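Local coordinates for protein galactonate dehydratase (Zobellia galactanivorans, PDB 5OLC) that belongs to the enolase superfamily, pairing a mandelate racemase-type N-terminal domain with a TIM-barrel-like C-terminal domain, at residues 243-254 against 265-276. Sequence-based numbering, arbitrary orientation.
Sequences RQNTTIPISGGE and LFDKDCVDIAQP
The guanidinium of Arg243 lies with Val271 O over the centre of one face, 3.3 Å above its plane, while Asp269 O and Asp272 OD1 sit at its edge. The cluster lies beside the N-terminal ends of the two parallel strands of a beta-alpha-beta unit (strand 250-252, helix 258-267, strand 273-274) in the TIM-barrel-like domain, where these strands are neighbours in the barrel wall. Arg243, contributed by the end of the preceding helix 236-245, reaches across with its chain extended from CG to NE. NH1 bonds to Asp269 O at 2.8 Å, from above the carbonyl plane, and forms a salt bridge to Asp269 OD1, an oxygen that also pairs with Arg241 of the second subunit. NH2 makes the other salt bridge, to Asp272 OD1 at 3.1 Å, coming from above a carboxylate turned 82° from the guanidinium.

Asp272 thus works in two directions. With CG beside its own backbone N (chi1 -79°), it turns OD2 to the backbone, where the anti lone pair takes Ile250 N at 3.0 Å. Its own N returns a 2.8 Å bond to Ile250 O, so the two residues are clamped together just before the strands pair. Further along, Gly252 N bonds to Ile273 O and Gly252 O accepts Gln275 N. Ser251 and Ile273 share a sheet face, and Trp226 of strand 224-228 touches Ser251. On the other face from Ser251 and Ile273, Val271 CG1 packs against the backbone of Gly252, 3.5 Å from its N.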
ATOM      1  N   ARG A 243      17.287  -5.003  -9.788  1.00 70.64           N
ATOM      2  CA  ARG A 243      16.572  -4.808 -11.048  1.00 70.35           C
ATOM      3  C   ARG A 243      16.428  -3.300 -11.337  1.00 74.74           C
ATOM      4  O   ARG A 243      16.586  -2.874 -12.483  1.00 75.05           O
ATOM      5  CB  ARG A 243      15.185  -5.456 -10.929  1.00 69.18           C
ATOM      6  CG  ARG A 243      14.700  -6.146 -12.183  1.00 69.29           C
ATOM      7  CD  ARG A 243      13.268  -6.562 -11.996  1.00 62.72           C
ATOM      8  NE  ARG A 243      12.597  -6.769 -13.276  1.00 63.22           N
ATOM      9  CZ  ARG A 243      11.290  -6.956 -13.394  1.00 71.90           C
ATOM     10  NH1 ARG A 243      10.512  -6.937 -12.321  1.00 49.00           N
ATOM     11  NH2 ARG A 243      10.746  -7.156 -14.591  1.00 59.54           N
ATOM     12  N   GLN A 244      16.163  -2.500 -10.279  1.00 71.02           N
ATOM     13  CA  GLN A 244      15.990  -1.044 -10.337  1.00 70.12           C
ATOM     14  C   GLN A 244      17.311  -0.313 -10.569  1.00 74.33           C
ATOM     15  O   GLN A 244      17.308   0.741 -11.197  1.00 74.85           O
ATOM     16  CB  GLN A 244      15.319  -0.518  -9.049  1.00 70.87           C
ATOM     17  CG  GLN A 244      13.829  -0.859  -8.944  1.00 83.14           C
ATOM     18  CD  GLN A 244      13.179  -0.616  -7.592  1.00 98.15           C
ATOM     19  OE1 GLN A 244      13.838  -0.415  -6.563  1.00 91.59           O
ATOM     20  NE2 GLN A 244      11.852  -0.667  -7.566  1.00 89.59           N
ATOM     21  N   ASN A 245      18.431  -0.866 -10.070  1.00 70.34           N
ATOM     22  CA  ASN A 245      19.752  -0.237 -10.140  1.00 69.89           C
ATOM     23  C   ASN A 245      20.690  -0.758 -11.262  1.00 74.09           C
ATOM     24  O   ASN A 245      21.779  -0.196 -11.438  1.00 73.15           O
ATOM     25  CB  ASN A 245      20.428  -0.324  -8.772  1.00 67.49           C
ATOM     26  CG  ASN A 245      19.997   0.764  -7.806  1.00 80.90           C
ATOM     27  OD1 ASN A 245      20.837   1.434  -7.201  1.00 81.85           O
ATOM     28  ND2 ASN A 245      18.696   0.899  -7.528  1.00 62.22           N
ATOM     29  N   THR A 246      20.263  -1.778 -12.051  1.00 70.56           N
ATOM     30  CA  THR A 246      21.068  -2.267 -13.175  1.00 69.56           C
ATOM     31  C   THR A 246      20.231  -2.458 -14.458  1.00 72.29           C
ATOM     32  O   THR A 246      19.015  -2.676 -14.400  1.00 71.10           O
ATOM     33  CB  THR A 246      21.901  -3.510 -12.810  1.00 76.74           C
ATOM     34  OG1 THR A 246      22.907  -3.687 -13.812  1.00 73.83           O
ATOM     35  CG2 THR A 246      21.070  -4.786 -12.674  1.00 76.03           C
ATOM     36  N   THR A 247      20.907  -2.357 -15.614  1.00 69.02           N
ATOM     37  CA  THR A 247      20.293  -2.533 -16.933  1.00 68.82           C
ATOM     38  C   THR A 247      20.209  -4.018 -17.303  1.00 72.68           C
ATOM     39  O   THR A 247      19.312  -4.401 -18.054  1.00 72.86           O
ATOM     40  CB  THR A 247      21.007  -1.700 -18.011  1.00 77.91           C
ATOM     41  OG1 THR A 247      22.336  -2.183 -18.211  1.00 78.52           O
ATOM     42  CG2 THR A 247      21.031  -0.215 -17.685  1.00 78.50           C
ATOM     43  N   ILE A 248      21.146  -4.849 -16.772  1.00 68.35           N
ATOM     44  CA  ILE A 248      21.228  -6.301 -17.007  1.00 67.30           C
ATOM     45  C   ILE A 248      19.973  -7.008 -16.449  1.00 67.74           C
ATOM     46  O   ILE A 248      19.713  -6.895 -15.245  1.00 68.32           O
ATOM     47  CB  ILE A 248      22.536  -6.918 -16.424  1.00 70.40           C
ATOM     48  CG1 ILE A 248      23.797  -6.140 -16.867  1.00 71.05           C
ATOM     49  CG2 ILE A 248      22.634  -8.413 -16.768  1.00 70.85           C
ATOM     50  CD1 ILE A 248      25.067  -6.439 -16.055  1.00 77.47           C
ATOM     51  N   PRO A 249      19.203  -7.741 -17.294  1.00 60.19           N
ATOM     52  CA  PRO A 249      17.997  -8.432 -16.794  1.00 58.87           C
ATOM     53  C   PRO A 249      18.291  -9.444 -15.694  1.00 58.49           C
ATOM     54  O   PRO A 249      19.328 -10.099 -15.722  1.00 57.88           O
ATOM     55  CB  PRO A 249      17.418  -9.090 -18.044  1.00 60.75           C
ATOM     56  CG  PRO A 249      17.978  -8.310 -19.165  1.00 65.29           C
ATOM     57  CD  PRO A 249      19.362  -7.956 -18.740  1.00 61.10           C
ATOM     58  N   ILE A 250      17.407  -9.510 -14.689  1.00 51.64           N
ATOM     59  CA  ILE A 250      17.568 -10.347 -13.496  1.00 49.43           C
ATOM     60  C   ILE A 250      16.784 -11.649 -13.612  1.00 52.34           C
ATOM     61  O   ILE A 250      15.572 -11.632 -13.825  1.00 50.70           O
ATOM     62  CB  ILE A 250      17.239  -9.532 -12.202  1.00 51.08           C
ATOM     63  CG1 ILE A 250      18.068  -8.207 -12.101  1.00 50.28           C
ATOM     64  CG2 ILE A 250      17.348 -10.371 -10.927  1.00 50.83           C
ATOM     65  CD1 ILE A 250      19.650  -8.297 -12.100  1.00 51.35           C
ATOM     66  N   SER A 251      17.508 -12.771 -13.497  1.00 50.22           N
ATOM     67  CA  SER A 251      16.990 -14.137 -13.562  1.00 51.03           C
ATOM     68  C   SER A 251      16.946 -14.743 -12.181  1.00 57.27           C
ATOM     69  O   SER A 251      17.797 -14.423 -11.348  1.00 56.76           O
ATOM     70  CB  SER A 251      17.892 -15.000 -14.426  1.00 54.23           C
ATOM     71  OG  SER A 251      17.325 -15.215 -15.704  1.00 62.51           O
ATOM     72  N   GLY A 252      15.993 -15.644 -11.963  1.00 55.59           N
ATOM     73  CA  GLY A 252      15.853 -16.324 -10.681  1.00 56.30           C
ATOM     74  C   GLY A 252      14.651 -17.229 -10.589  1.00 61.13           C
ATOM     75  O   GLY A 252      13.709 -17.096 -11.368  1.00 60.42           O
ATOM     76  N   GLY A 253      14.688 -18.141  -9.633  1.00 59.48           N
ATOM     77  CA  GLY A 253      13.596 -19.072  -9.407  1.00 59.82           C
ATOM     78  C   GLY A 253      14.042 -20.509  -9.400  1.00 65.88           C
ATOM     79  O   GLY A 253      13.203 -21.389  -9.204  1.00 66.31           O
ATOM     80  N   GLU A 254      15.366 -20.772  -9.617  1.00 62.89           N
ATOM     81  CA  GLU A 254      15.945 -22.125  -9.575  1.00 62.53           C
ATOM     82  C   GLU A 254      15.379 -22.812  -8.334  1.00 66.70           C
ATOM     83  O   GLU A 254      14.742 -23.855  -8.438  1.00 66.93           O
ATOM     84  CB  GLU A 254      17.468 -22.062  -9.381  1.00 64.04           C
ATOM     85  CG  GLU A 254      18.319 -21.752 -10.595  1.00 76.83           C
ATOM     86  CD  GLU A 254      19.794 -22.029 -10.350  1.00 99.76           C
ATOM     87  OE1 GLU A 254      20.627 -21.191 -10.764  1.00 91.63           O
ATOM     88  OE2 GLU A 254      20.119 -23.070  -9.728  1.00 94.05           O
ATOM     89  N   LEU A 265       6.977 -14.858  -5.907  1.00 44.38           N
ATOM     90  CA  LEU A 265       8.139 -14.265  -6.568  1.00 44.37           C
ATOM     91  C   LEU A 265       7.702 -13.139  -7.520  1.00 49.61           C
ATOM     92  O   LEU A 265       8.292 -12.056  -7.513  1.00 50.59           O
ATOM     93  CB  LEU A 265       8.948 -15.345  -7.323  1.00 44.27           C
ATOM     94  CG  LEU A 265      10.204 -14.864  -8.092  1.00 47.37           C
ATOM     95  CD1 LEU A 265      11.375 -14.710  -7.185  1.00 46.04           C
ATOM     96  CD2 LEU A 265      10.544 -15.800  -9.201  1.00 50.55           C
ATOM     97  N   PHE A 266       6.652 -13.396  -8.307  1.00 46.51           N
ATOM     98  CA  PHE A 266       6.124 -12.441  -9.277  1.00 47.93           C
ATOM     99  C   PHE A 266       5.417 -11.244  -8.629  1.00 55.07           C
ATOM    100  O   PHE A 266       5.439 -10.151  -9.212  1.00 56.92           O
ATOM    101  CB  PHE A 266       5.174 -13.139 -10.282  1.00 49.62           C
ATOM    102  CG  PHE A 266       5.743 -14.261 -11.127  1.00 50.81           C
ATOM    103  CD1 PHE A 266       7.000 -14.146 -11.722  1.00 53.66           C
ATOM    104  CD2 PHE A 266       4.986 -15.387 -11.409  1.00 52.05           C
ATOM    105  CE1 PHE A 266       7.506 -15.168 -12.525  1.00 53.91           C
ATOM    106  CE2 PHE A 266       5.488 -16.400 -12.227  1.00 54.41           C
ATOM    107  CZ  PHE A 266       6.745 -16.284 -12.780  1.00 52.15           C
ATOM    108  N   ASP A 267       4.784 -11.448  -7.439  1.00 49.94           N
ATOM    109  CA  ASP A 267       4.063 -10.400  -6.721  1.00 49.57           C
ATOM    110  C   ASP A 267       4.993  -9.320  -6.253  1.00 57.91           C
ATOM    111  O   ASP A 267       4.558  -8.188  -6.038  1.00 58.22           O
ATOM    112  CB  ASP A 267       3.314 -10.976  -5.510  1.00 50.23           C
ATOM    113  CG  ASP A 267       1.917 -11.495  -5.781  1.00 54.36           C
ATOM    114  OD1 ASP A 267       1.414 -11.305  -6.903  1.00 55.93           O
ATOM    115  OD2 ASP A 267       1.320 -12.061  -4.868  1.00 57.39           O
ATOM    116  N   LYS A 268       6.273  -9.666  -6.095  1.00 57.37           N
ATOM    117  CA  LYS A 268       7.289  -8.755  -5.608  1.00 58.28           C
ATOM    118  C   LYS A 268       8.161  -8.165  -6.732  1.00 66.26           C
ATOM    119  O   LYS A 268       9.183  -7.547  -6.433  1.00 66.99           O
ATOM    120  CB  LYS A 268       8.127  -9.429  -4.505  1.00 60.14           C
ATOM    121  CG  LYS A 268       7.328  -9.934  -3.308  1.00 72.87           C
ATOM    122  CD  LYS A 268       8.146  -9.894  -2.008  1.00 80.43           C
ATOM    123  CE  LYS A 268       7.858  -8.687  -1.123  1.00 86.22           C
ATOM    124  NZ  LYS A 268       7.456  -9.079   0.258  1.00 87.28           N
ATOM    125  N   ASP A 269       7.755  -8.329  -8.015  1.00 65.07           N
ATOM    126  CA  ASP A 269       8.454  -7.798  -9.207  1.00 66.76           C
ATOM    127  C   ASP A 269      10.004  -8.034  -9.187  1.00 70.90           C
ATOM    128  O   ASP A 269      10.786  -7.155  -9.583  1.00 69.52           O
ATOM    129  CB  ASP A 269       8.104  -6.299  -9.405  1.00 70.02           C
ATOM    130  CG  ASP A 269       7.849  -5.849 -10.845  1.00 88.74           C
ATOM    131  OD1 ASP A 269       7.546  -6.724 -11.706  1.00 90.75           O
ATOM    132  OD2 ASP A 269       7.947  -4.618 -11.115  1.00 94.18           O
ATOM    133  N   CYS A 270      10.419  -9.245  -8.734  1.00 67.19           N
ATOM    134  CA  CYS A 270      11.809  -9.666  -8.554  1.00 66.85           C
ATOM    135  C   CYS A 270      12.589  -9.877  -9.839  1.00 69.87           C
ATOM    136  O   CYS A 270      13.702  -9.353  -9.980  1.00 70.76           O
ATOM    137  CB  CYS A 270      11.871 -10.916  -7.684  1.00 67.54           C
ATOM    138  SG  CYS A 270      10.953 -10.787  -6.137  1.00 71.64           S
ATOM    139  N   VAL A 271      12.042 -10.718 -10.739  1.00 63.02           N
ATOM    140  CA  VAL A 271      12.743 -11.145 -11.937  1.00 60.57           C
ATOM    141  C   VAL A 271      12.153 -10.641 -13.259  1.00 62.41           C
ATOM    142  O   VAL A 271      10.959 -10.336 -13.366  1.00 61.54           O
ATOM    143  CB  VAL A 271      12.890 -12.693 -11.955  1.00 63.03           C
ATOM    144  CG1 VAL A 271      13.746 -13.173 -10.794  1.00 62.65           C
ATOM    145  CG2 VAL A 271      11.537 -13.404 -11.968  1.00 62.50           C
ATOM    146  N   ASP A 272      13.035 -10.594 -14.272  1.00 57.08           N
ATOM    147  CA  ASP A 272      12.750 -10.301 -15.664  1.00 55.23           C
ATOM    148  C   ASP A 272      12.463 -11.659 -16.336  1.00 55.74           C
ATOM    149  O   ASP A 272      11.601 -11.734 -17.218  1.00 55.51           O
ATOM    150  CB  ASP A 272      13.964  -9.621 -16.327  1.00 56.69           C
ATOM    151  CG  ASP A 272      14.096  -8.154 -16.015  1.00 63.99           C
ATOM    152  OD1 ASP A 272      13.240  -7.364 -16.483  1.00 65.91           O
ATOM    153  OD2 ASP A 272      15.066  -7.784 -15.338  1.00 67.63           O
ATOM    154  N   ILE A 273      13.188 -12.727 -15.895  1.00 50.52           N
ATOM    155  CA  ILE A 273      13.093 -14.120 -16.385  1.00 50.44           C
ATOM    156  C   ILE A 273      12.920 -15.067 -15.208  1.00 55.13           C
ATOM    157  O   ILE A 273      13.755 -15.060 -14.300  1.00 53.97           O
ATOM    158  CB  ILE A 273      14.359 -14.552 -17.193  1.00 53.32           C
ATOM    159  CG1 ILE A 273      14.712 -13.589 -18.332  1.00 53.83           C
ATOM    160  CG2 ILE A 273      14.230 -15.973 -17.701  1.00 53.94           C
ATOM    161  CD1 ILE A 273      15.995 -12.947 -18.158  1.00 64.66           C
ATOM    162  N   ALA A 274      11.881 -15.922 -15.248  1.00 53.67           N
ATOM    163  CA  ALA A 274      11.628 -16.926 -14.211  1.00 54.09           C
ATOM    164  C   ALA A 274      12.245 -18.246 -14.667  1.00 57.92           C
ATOM    165  O   ALA A 274      12.021 -18.656 -15.806  1.00 57.90           O
ATOM    166  CB  ALA A 274      10.136 -17.089 -13.990  1.00 55.00           C
ATOM    167  N   GLN A 275      13.048 -18.897 -13.804  1.00 53.99           N
ATOM    168  CA  GLN A 275      13.740 -20.121 -14.187  1.00 53.29           C
ATOM    169  C   GLN A 275      13.346 -21.336 -13.338  1.00 60.38           C
ATOM    170  O   GLN A 275      14.190 -21.838 -12.593  1.00 60.13           O
ATOM    171  CB  GLN A 275      15.277 -19.909 -14.216  1.00 53.61           C
ATOM    172  CG  GLN A 275      15.720 -18.840 -15.207  1.00 46.40           C
ATOM    173  CD  GLN A 275      17.125 -18.979 -15.736  1.00 63.92           C
ATOM    174  OE1 GLN A 275      17.875 -18.001 -15.803  1.00 53.32           O
ATOM    175  NE2 GLN A 275      17.480 -20.157 -16.234  1.00 64.44           N
ATOM    176  N   PRO A 276      12.102 -21.876 -13.449  1.00 59.86           N
ATOM    177  CA  PRO A 276      11.775 -23.091 -12.671  1.00 60.43           C
ATOM    178  C   PRO A 276      12.431 -24.338 -13.269  1.00 66.84           C
ATOM    179  O   PRO A 276      12.536 -24.444 -14.496  1.00 67.91           O
ATOM    180  CB  PRO A 276      10.242 -23.197 -12.755  1.00 61.50           C
ATOM    181  CG  PRO A 276       9.803 -22.153 -13.701  1.00 66.09           C
ATOM    182  CD  PRO A 276      10.978 -21.472 -14.314  1.00 61.67           C
TER